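Local coordinates for protein ribosomal RNA small subunit methyltransferase Nep1 (Archaeoglobus fulgidus, PDB 3O7B) that probably methylates N1 of a specific pseudouridine in 16S ribosomal RNA during ribosome biogenesis, with S-adenosylmethionine as methyl donor, and works as a homodimer, at residues A[169-174]-A[210-215]; A[165-170]-A[188-193]. All blocks are in the same frame, centred on the assembly; numbering follows the deposited sequence.

Contact 1: A[169-174]-A[210-215]; sequences VLLFRE and GEFKEV. With SAH (S-adenosyl-L-homocysteine), chain C.
At the S-adenosylhomocysteine site of this SPOUT-class methyltransferase, F172 and V215 meet where two parallel strands, 168-172 and 212-215, run out into the cofactor pocket. The CB of V215 stands over one face of the F172 ring, 4.2 Å from the centroid and 28° off the normal, a CH-pi contact. With CG of F172 anti to its carbonyl carbon (chi1 -74°), the two side chains point the same way, and CE1 of F172 lies 3.5 Å from CG1 of V215. Strand 212-215 is the outermost on this side of the sheet within the chain, paired to 168-172 by backbone bonds such as V215 N to L171 O, 2.8 Å. The last rung, R173 N to V215 O at 3.0 Å, is more bent, its donor 35° out of the carbonyl plane. Just beyond it the O2' hydroxyl of the ligand donates a hydrogen bond of 2.6 Å to F172 O. On the other face, L171 CD2 packs 3.8 Å from CE1 of F212. There R173, its chain bent at chi3, brings NH1 to 2.6 Å from OE2 of E214 in a salt bridge; the carboxylate oxygen sits in the guanidinium plane, although the two planes are nearly perpendicular. A leucine in place of R173 would probably deprive the E214 carboxylate of this charged mate.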
ATOM      1  N   VAL A 169     -23.156  11.685  -0.481  1.00 15.91           N
ATOM      2  CA  VAL A 169     -21.784  11.869  -0.032  1.00 14.83           C
ATOM      3  C   VAL A 169     -21.595  11.359   1.380  1.00 14.59           C
ATOM      4  O   VAL A 169     -22.310  11.789   2.318  1.00 14.72           O
ATOM      5  CB  VAL A 169     -21.310  13.338  -0.121  1.00 14.87           C
ATOM      6  CG1 VAL A 169     -19.906  13.489   0.457  1.00 16.24           C
ATOM      7  CG2 VAL A 169     -21.344  13.813  -1.563  1.00 16.89           C
ATOM      8  N   LEU A 170     -20.632  10.454   1.555  1.00 14.50           N
ATOM      9  CA  LEU A 170     -20.254   9.937   2.868  1.00 14.96           C
ATOM     10  C   LEU A 170     -18.831  10.378   3.126  1.00 15.28           C
ATOM     11  O   LEU A 170     -17.908   9.923   2.431  1.00 15.39           O
ATOM     12  CB  LEU A 170     -20.378   8.414   2.882  1.00 15.26           C
ATOM     13  CG  LEU A 170     -21.696   7.808   2.426  1.00 16.01           C
ATOM     14  CD1 LEU A 170     -21.586   6.286   2.393  1.00 18.85           C
ATOM     15  CD2 LEU A 170     -22.855   8.240   3.361  1.00 18.43           C
ATOM     16  N   LEU A 171     -18.636  11.316   4.047  1.00 14.39           N
ATOM     17  CA  LEU A 171     -17.318  11.843   4.358  1.00 14.86           C
ATOM     18  C   LEU A 171     -16.803  11.133   5.596  1.00 15.61           C
ATOM     19  O   LEU A 171     -17.395  11.218   6.676  1.00 15.77           O
ATOM     20  CB  LEU A 171     -17.354  13.358   4.614  1.00 14.31           C
ATOM     21  CG  LEU A 171     -16.022  13.995   4.975  1.00 15.02           C
ATOM     22  CD1 LEU A 171     -15.017  13.873   3.808  1.00 16.00           C
ATOM     23  CD2 LEU A 171     -16.192  15.459   5.382  1.00 15.90           C
ATOM     24  N   PHE A 172     -15.707  10.408   5.436  1.00 15.48           N
ATOM     25  CA  PHE A 172     -15.132   9.698   6.567  1.00 16.32           C
ATOM     26  C   PHE A 172     -14.221  10.632   7.342  1.00 17.39           C
ATOM     27  O   PHE A 172     -13.261  11.176   6.805  1.00 17.40           O
ATOM     28  CB  PHE A 172     -14.474   8.394   6.075  1.00 15.86           C
ATOM     29  CG  PHE A 172     -15.493   7.360   5.707  1.00 14.01           C
ATOM     30  CD1 PHE A 172     -15.966   6.446   6.663  1.00 15.56           C
ATOM     31  CD2 PHE A 172     -16.080   7.349   4.447  1.00 15.59           C
ATOM     32  CE1 PHE A 172     -16.978   5.540   6.357  1.00 15.15           C
ATOM     33  CE2 PHE A 172     -17.087   6.442   4.130  1.00 15.98           C
ATOM     34  CZ  PHE A 172     -17.543   5.535   5.093  1.00 15.83           C
ATOM     35  N   ARG A 173     -14.589  10.887   8.603  1.00 19.51           N
ATOM     36  CA  ARG A 173     -13.761  11.683   9.514  1.00 22.23           C
ATOM     37  C   ARG A 173     -13.986  11.175  10.925  1.00 22.87           C
ATOM     38  O   ARG A 173     -15.084  10.732  11.266  1.00 22.82           O
ATOM     39  CB  ARG A 173     -14.088  13.189   9.531  1.00 23.40           C
ATOM     40  CG  ARG A 173     -15.099  13.720   8.571  1.00 24.63           C
ATOM     41  CD  ARG A 173     -15.555  15.124   9.024  1.00 24.23           C
ATOM     42  NE  ARG A 173     -14.459  16.083   9.135  1.00 25.53           N
ATOM     43  CZ  ARG A 173     -14.611  17.408   9.140  1.00 25.68           C
ATOM     44  NH1 ARG A 173     -15.819  17.955   9.042  1.00 27.28           N
ATOM     45  NH2 ARG A 173     -13.551  18.192   9.231  1.00 27.60           N
ATOM     46  N   GLU A 174     -12.940  11.289  11.737  1.00 24.35           N
ATOM     47  CA  GLU A 174     -12.966  10.868  13.129  1.00 26.30           C
ATOM     48  C   GLU A 174     -14.122  11.483  13.921  1.00 27.47           C
ATOM     49  O   GLU A 174     -14.749  10.790  14.715  1.00 27.79           O
ATOM     50  CB  GLU A 174     -11.632  11.192  13.792  1.00 26.57           C
ATOM     51  CG  GLU A 174     -11.535  10.722  15.240  1.00 28.52           C
ATOM     52  CD  GLU A 174     -10.217  11.078  15.881  1.00 32.26           C
ATOM     53  OE1 GLU A 174      -9.308  11.558  15.163  1.00 33.15           O
ATOM     54  OE2 GLU A 174     -10.090  10.878  17.113  1.00 34.06           O
ATOM     55  N   GLY A 210     -21.245  19.756  -0.741  1.00 15.37           N
ATOM     56  CA  GLY A 210     -22.700  19.977  -0.656  1.00 15.84           C
ATOM     57  C   GLY A 210     -23.285  19.220   0.520  1.00 15.49           C
ATOM     58  O   GLY A 210     -22.716  19.234   1.610  1.00 16.29           O
ATOM     59  N   GLU A 211     -24.409  18.552   0.301  1.00 14.96           N
ATOM     60  CA  GLU A 211     -25.020  17.711   1.330  1.00 15.87           C
ATOM     61  C   GLU A 211     -24.078  16.543   1.595  1.00 15.44           C
ATOM     62  O   GLU A 211     -23.615  15.903   0.652  1.00 16.16           O
ATOM     63  CB  GLU A 211     -26.364  17.158   0.865  1.00 15.84           C
ATOM     64  CG  GLU A 211     -26.995  16.169   1.839  1.00 17.37           C
ATOM     65  CD  GLU A 211     -28.255  15.501   1.342  1.00 17.94           C
ATOM     66  OE1 GLU A 211     -28.549  15.526   0.117  1.00 21.98           O
ATOM     67  OE2 GLU A 211     -28.962  14.941   2.193  1.00 21.23           O
ATOM     68  N   PHE A 212     -23.795  16.265   2.858  1.00 14.50           N
ATOM     69  CA  PHE A 212     -23.014  15.080   3.195  1.00 14.44           C
ATOM     70  C   PHE A 212     -23.287  14.590   4.591  1.00 15.19           C
ATOM     71  O   PHE A 212     -23.795  15.333   5.446  1.00 14.83           O
ATOM     72  CB  PHE A 212     -21.501  15.291   2.986  1.00 14.93           C
ATOM     73  CG  PHE A 212     -20.853  16.288   3.911  1.00 14.67           C
ATOM     74  CD1 PHE A 212     -20.323  15.894   5.141  1.00 16.61           C
ATOM     75  CD2 PHE A 212     -20.707  17.615   3.533  1.00 14.95           C
ATOM     76  CE1 PHE A 212     -19.691  16.814   5.969  1.00 16.61           C
ATOM     77  CE2 PHE A 212     -20.068  18.533   4.351  1.00 16.22           C
ATOM     78  CZ  PHE A 212     -19.565  18.140   5.582  1.00 16.61           C
ATOM     79  N   LYS A 213     -22.953  13.325   4.813  1.00 14.99           N
ATOM     80  CA  LYS A 213     -23.038  12.699   6.129  1.00 16.51           C
ATOM     81  C   LYS A 213     -21.620  12.381   6.562  1.00 17.62           C
ATOM     82  O   LYS A 213     -20.857  11.812   5.774  1.00 17.22           O
ATOM     83  CB  LYS A 213     -23.844  11.421   6.031  1.00 16.74           C
ATOM     84  CG  LYS A 213     -23.921  10.647   7.333  1.00 19.63           C
ATOM     85  CD  LYS A 213     -24.897   9.487   7.216  1.00 23.37           C
ATOM     86  CE  LYS A 213     -26.356   9.944   7.162  1.00 27.76           C
ATOM     87  NZ  LYS A 213     -27.254   8.816   6.781  1.00 31.47           N
ATOM     88  N   GLU A 214     -21.268  12.738   7.790  1.00 17.92           N
ATOM     89  CA  GLU A 214     -19.928  12.470   8.322  1.00 19.53           C
ATOM     90  C   GLU A 214     -19.947  11.178   9.093  1.00 20.33           C
ATOM     91  O   GLU A 214     -20.755  11.007  10.016  1.00 21.02           O
ATOM     92  CB  GLU A 214     -19.459  13.568   9.262  1.00 21.05           C
ATOM     93  CG  GLU A 214     -19.374  14.920   8.653  1.00 24.48           C
ATOM     94  CD  GLU A 214     -18.844  15.936   9.630  1.00 27.97           C
ATOM     95  OE1 GLU A 214     -19.060  15.757  10.854  1.00 31.73           O
ATOM     96  OE2 GLU A 214     -18.212  16.910   9.172  1.00 30.19           O
ATOM     97  N   VAL A 215     -19.035  10.277   8.723  1.00 19.53           N
ATOM     98  CA  VAL A 215     -19.026   8.921   9.275  1.00 20.02           C
ATOM     99  C   VAL A 215     -17.691   8.645   9.959  1.00 20.26           C
ATOM    100  O   VAL A 215     -16.611   8.832   9.366  1.00 19.54           O
ATOM    101  CB  VAL A 215     -19.274   7.852   8.177  1.00 20.14           C
ATOM    102  CG1 VAL A 215     -19.339   6.446   8.785  1.00 21.40           C
ATOM    103  CG2 VAL A 215     -20.552   8.168   7.377  1.00 21.28           C
TER
HETATM  104  N   SAH C 301      -7.220  14.574   9.815  1.00 36.55           N
HETATM  105  CA  SAH C 301      -6.151  13.554  10.029  1.00 36.37           C
HETATM  106  CB  SAH C 301      -5.188  13.569   8.849  1.00 36.18           C
HETATM  107  CG  SAH C 301      -5.680  12.745   7.662  1.00 34.05           C
HETATM  108  SD  SAH C 301      -5.983  11.002   8.081  1.00 30.06           S
HETATM  109  C   SAH C 301      -5.402  13.771  11.340  1.00 36.98           C
HETATM  110  O   SAH C 301      -5.772  14.637  12.137  1.00 37.52           O
HETATM  111  C5' SAH C 301      -6.597  10.308   6.522  1.00 25.07           C
HETATM  112  C4' SAH C 301      -8.105  10.206   6.324  1.00 22.67           C
HETATM  113  O4' SAH C 301      -8.647   9.072   6.975  1.00 20.85           O
HETATM  114  C3' SAH C 301      -8.907  11.361   6.895  1.00 20.99           C
HETATM  115  O3' SAH C 301      -8.845  12.498   6.071  1.00 20.37           O
HETATM  116  C2' SAH C 301     -10.284  10.753   6.972  1.00 19.54           C
HETATM  117  O2' SAH C 301     -10.904  10.750   5.683  1.00 18.24           O
HETATM  118  C1' SAH C 301      -9.991   9.315   7.357  1.00 21.32           C
HETATM  119  N9  SAH C 301     -10.087   8.994   8.806  1.00 21.03           N
HETATM  120  C8  SAH C 301      -9.076   9.032   9.740  1.00 21.83           C
HETATM  121  N7  SAH C 301      -9.580   8.622  10.934  1.00 20.12           N
HETATM  122  C5  SAH C 301     -10.878   8.297  10.763  1.00 19.73           C
HETATM  123  C6  SAH C 301     -11.861   7.833  11.629  1.00 20.96           C
HETATM  124  N6  SAH C 301     -11.599   7.608  12.927  1.00 22.94           N
HETATM  125  N1  SAH C 301     -13.126   7.584  11.149  1.00 21.85           N
HETATM  126  C2  SAH C 301     -13.433   7.819   9.822  1.00 20.65           C
HETATM  127  N3  SAH C 301     -12.456   8.286   8.972  1.00 20.80           N
HETATM  128  C4  SAH C 301     -11.209   8.533   9.429  1.00 19.72           C
HETATM  129  O   HOH W   1     -24.853  14.171  -0.912  1.00 27.26           O

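Contact 2: A[165-170]-A[188-193]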
ATOM      1  N   ARG A 165     -22.305  15.088  -7.633  1.00 21.01           N
ATOM      2  CA  ARG A 165     -23.693  15.219  -8.112  1.00 22.12           C
ATOM      3  C   ARG A 165     -24.366  13.862  -8.234  1.00 21.71           C
ATOM      4  O   ARG A 165     -23.795  12.937  -8.814  1.00 22.74           O
ATOM      5  CB  ARG A 165     -23.738  15.842  -9.515  1.00 22.69           C
ATOM      6  CG  ARG A 165     -23.794  17.329  -9.582  1.00 24.22           C
ATOM      7  CD  ARG A 165     -23.836  17.813 -11.051  1.00 23.74           C
ATOM      8  NE  ARG A 165     -25.176  17.787 -11.639  1.00 25.67           N
ATOM      9  CZ  ARG A 165     -25.520  17.210 -12.793  1.00 25.91           C
ATOM     10  NH1 ARG A 165     -24.624  16.577 -13.539  1.00 27.07           N
ATOM     11  NH2 ARG A 165     -26.782  17.275 -13.202  1.00 26.58           N
ATOM     12  N   GLY A 166     -25.581  13.743  -7.712  1.00 21.09           N
ATOM     13  CA  GLY A 166     -26.390  12.535  -7.881  1.00 20.63           C
ATOM     14  C   GLY A 166     -25.999  11.348  -7.023  1.00 20.24           C
ATOM     15  O   GLY A 166     -26.529  10.250  -7.187  1.00 20.96           O
ATOM     16  N   ARG A 167     -25.087  11.583  -6.081  1.00 19.74           N
ATOM     17  CA  ARG A 167     -24.627  10.531  -5.191  1.00 18.92           C
ATOM     18  C   ARG A 167     -24.734  11.029  -3.757  1.00 18.21           C
ATOM     19  O   ARG A 167     -24.512  12.202  -3.515  1.00 17.63           O
ATOM     20  CB  ARG A 167     -23.173  10.177  -5.517  1.00 19.21           C
ATOM     21  CG  ARG A 167     -22.984   9.507  -6.870  1.00 20.81           C
ATOM     22  CD  ARG A 167     -21.526   9.590  -7.314  1.00 22.13           C
ATOM     23  NE  ARG A 167     -21.338   8.777  -8.515  1.00 23.83           N
ATOM     24  CZ  ARG A 167     -20.497   9.051  -9.505  1.00 21.03           C
ATOM     25  NH1 ARG A 167     -19.735  10.128  -9.485  1.00 23.40           N
ATOM     26  NH2 ARG A 167     -20.433   8.222 -10.540  1.00 25.42           N
ATOM     27  N   ASP A 168     -25.034  10.126  -2.827  1.00 17.92           N
ATOM     28  CA  ASP A 168     -25.052  10.423  -1.378  1.00 18.51           C
ATOM     29  C   ASP A 168     -23.607  10.502  -0.870  1.00 17.07           C
ATOM     30  O   ASP A 168     -22.910   9.473  -0.829  1.00 16.87           O
ATOM     31  CB  ASP A 168     -25.761   9.295  -0.617  1.00 19.31           C
ATOM     32  CG  ASP A 168     -27.265   9.277  -0.825  1.00 24.33           C
ATOM     33  OD1 ASP A 168     -27.858  10.360  -0.993  1.00 28.13           O
ATOM     34  OD2 ASP A 168     -27.846   8.163  -0.789  1.00 29.34           O
ATOM     35  N   VAL A 169     -23.156  11.685  -0.481  1.00 15.91           N
ATOM     36  CA  VAL A 169     -21.784  11.869  -0.032  1.00 14.83           C
ATOM     37  C   VAL A 169     -21.595  11.359   1.380  1.00 14.59           C
ATOM     38  O   VAL A 169     -22.310  11.789   2.318  1.00 14.72           O
ATOM     39  CB  VAL A 169     -21.310  13.338  -0.121  1.00 14.87           C
ATOM     40  CG1 VAL A 169     -19.906  13.489   0.457  1.00 16.24           C
ATOM     41  CG2 VAL A 169     -21.344  13.813  -1.563  1.00 16.89           C
ATOM     42  N   LEU A 170     -20.632  10.454   1.555  1.00 14.50           N
ATOM     43  CA  LEU A 170     -20.254   9.937   2.868  1.00 14.96           C
ATOM     44  C   LEU A 170     -18.831  10.378   3.126  1.00 15.28           C
ATOM     45  O   LEU A 170     -17.908   9.923   2.431  1.00 15.39           O
ATOM     46  CB  LEU A 170     -20.378   8.414   2.882  1.00 15.26           C
ATOM     47  CG  LEU A 170     -21.696   7.808   2.426  1.00 16.01           C
ATOM     48  CD1 LEU A 170     -21.586   6.286   2.393  1.00 18.85           C
ATOM     49  CD2 LEU A 170     -22.855   8.240   3.361  1.00 18.43           C
ATOM     50  N   ASP A 188     -26.768   5.038  -4.732  1.00 31.33           N
ATOM     51  CA  ASP A 188     -25.542   5.603  -5.297  1.00 28.42           C
ATOM     52  C   ASP A 188     -24.854   6.459  -4.235  1.00 25.89           C
ATOM     53  O   ASP A 188     -25.419   7.465  -3.803  1.00 25.14           O
ATOM     54  CB  ASP A 188     -25.861   6.480  -6.515  1.00 28.84           C
ATOM     55  CG  ASP A 188     -26.486   5.703  -7.670  1.00 29.69           C
ATOM     56  OD1 ASP A 188     -26.419   4.450  -7.671  1.00 28.93           O
ATOM     57  OD2 ASP A 188     -27.040   6.365  -8.581  1.00 31.35           O
ATOM     58  N   VAL A 189     -23.642   6.076  -3.834  1.00 22.49           N
ATOM     59  CA  VAL A 189     -22.902   6.824  -2.808  1.00 20.39           C
ATOM     60  C   VAL A 189     -21.582   7.350  -3.346  1.00 18.08           C
ATOM     61  O   VAL A 189     -21.060   6.803  -4.314  1.00 18.92           O
ATOM     62  CB  VAL A 189     -22.647   6.006  -1.507  1.00 20.06           C
ATOM     63  CG1 VAL A 189     -23.972   5.567  -0.897  1.00 21.93           C
ATOM     64  CG2 VAL A 189     -21.734   4.794  -1.760  1.00 20.79           C
ATOM     65  N   ALA A 190     -21.072   8.424  -2.748  1.00 15.89           N
ATOM     66  CA  ALA A 190     -19.716   8.901  -2.980  1.00 15.01           C
ATOM     67  C   ALA A 190     -18.969   8.776  -1.668  1.00 15.10           C
ATOM     68  O   ALA A 190     -19.212   9.526  -0.714  1.00 14.58           O
ATOM     69  CB  ALA A 190     -19.707  10.329  -3.463  1.00 14.28           C
ATOM     70  N   VAL A 191     -18.077   7.789  -1.596  1.00 14.56           N
ATOM     71  CA  VAL A 191     -17.259   7.525  -0.417  1.00 14.25           C
ATOM     72  C   VAL A 191     -16.050   8.427  -0.490  1.00 13.28           C
ATOM     73  O   VAL A 191     -15.268   8.307  -1.433  1.00 13.90           O
ATOM     74  CB  VAL A 191     -16.781   6.058  -0.396  1.00 15.64           C
ATOM     75  CG1 VAL A 191     -15.676   5.869   0.642  1.00 16.36           C
ATOM     76  CG2 VAL A 191     -17.937   5.128  -0.146  1.00 18.25           C
ATOM     77  N   CYS A 192     -15.894   9.339   0.473  1.00 12.74           N
ATOM     78  CA  CYS A 192     -14.866  10.362   0.435  1.00 12.70           C
ATOM     79  C   CYS A 192     -13.901  10.194   1.597  1.00 12.67           C
ATOM     80  O   CYS A 192     -14.304  10.208   2.778  1.00 12.83           O
ATOM     81  CB  CYS A 192     -15.502  11.767   0.467  1.00 12.52           C
ATOM     82  SG  CYS A 192     -16.518  12.134  -0.993  1.00 15.37           S
ATOM     83  N   ILE A 193     -12.638   9.964   1.240  1.00 12.33           N
ATOM     84  CA  ILE A 193     -11.591   9.692   2.214  1.00 12.99           C
ATOM     85  C   ILE A 193     -10.409  10.611   1.939  1.00 11.85           C
ATOM     86  O   ILE A 193      -9.934  10.710   0.790  1.00 11.72           O
ATOM     87  CB  ILE A 193     -11.140   8.198   2.108  1.00 13.30           C
ATOM     88  CG1 ILE A 193     -12.325   7.253   2.382  1.00 13.32           C
ATOM     89  CG2 ILE A 193      -9.940   7.907   3.029  1.00 15.02           C
ATOM     90  CD1 ILE A 193     -12.126   5.768   1.952  1.00 14.31           C
TER
HETATM   91  O   HOH W   2     -28.235   8.088  -4.134  1.00 49.01           O
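L170 and V189 cross at an angle on one face of the parallel pair formed by strands 168-172 and 189-194, with CD1 of L170 4.1 Å from CB of V189. The leucine reaches there because CG is anti to the carbonyl carbon (chi1 -52°) and the chain then extends through chi2. D168 lies on the same face, beside V189, its CB 4.1 Å from CG1 of the valine.

Away from the L170 and V189 face, the CB of R167 lies 4.0 Å from that of A190, and the arginine chain runs out extended from CG to NE. It crosses D188 obliquely, the guanidinium and carboxylate planes turned well apart, and the two charged groups do not touch. Each has its partner elsewhere: NH2 of R167 forms a salt bridge with E106, and OD2 of D188 accepts a hydrogen bond from the backbone N of M26. Further along, the SG of C192 lies 3.9 Å from CG1 of V169.

Four backbone hydrogen bonds fix the register of this beta-alpha-beta unit, whose connection contains helix 181-184. L170 N to A190 O is short and almost straight, 2.8 Å with 178° at the hydrogen. By contrast, A190 N approaches D168 O from 50° out of the carbonyl plane, at 2.9 Å. D188 O takes two donors, the N of D168 and a water that also gives a weak bond to OD2 of D168. The chemistry thus divides along the strands: aliphatic carbons and a sulfur pack along the buried part of the two strands, while at their N-terminal ends the opposite charges of R167 and D188 are probably settled by other parts of the chain.

After the earlier strands of the sheet the chain reaches strand 168-172, from which both contacts start, then passes helix 181-184 and returns as strand 189-194. Contact 2 closes this shorter loop, with 17 residues between its segments. The chain continues through helix 203-209 to strand 212-215, where contact 1 closes a longer loop of 35 residues that contains segment 188-193. Segment 165-170 begins before 169-174 and shares V169 and L170 with it, so the two are staggered rather than strictly nested. The contacts lie on the two edges of one strand, giving the order 189-194, 168-172, 212-215. F172 N to C192 O, a probable hydrogen bond of 3.0 Å, continues the central pairing toward the cofactor pocket.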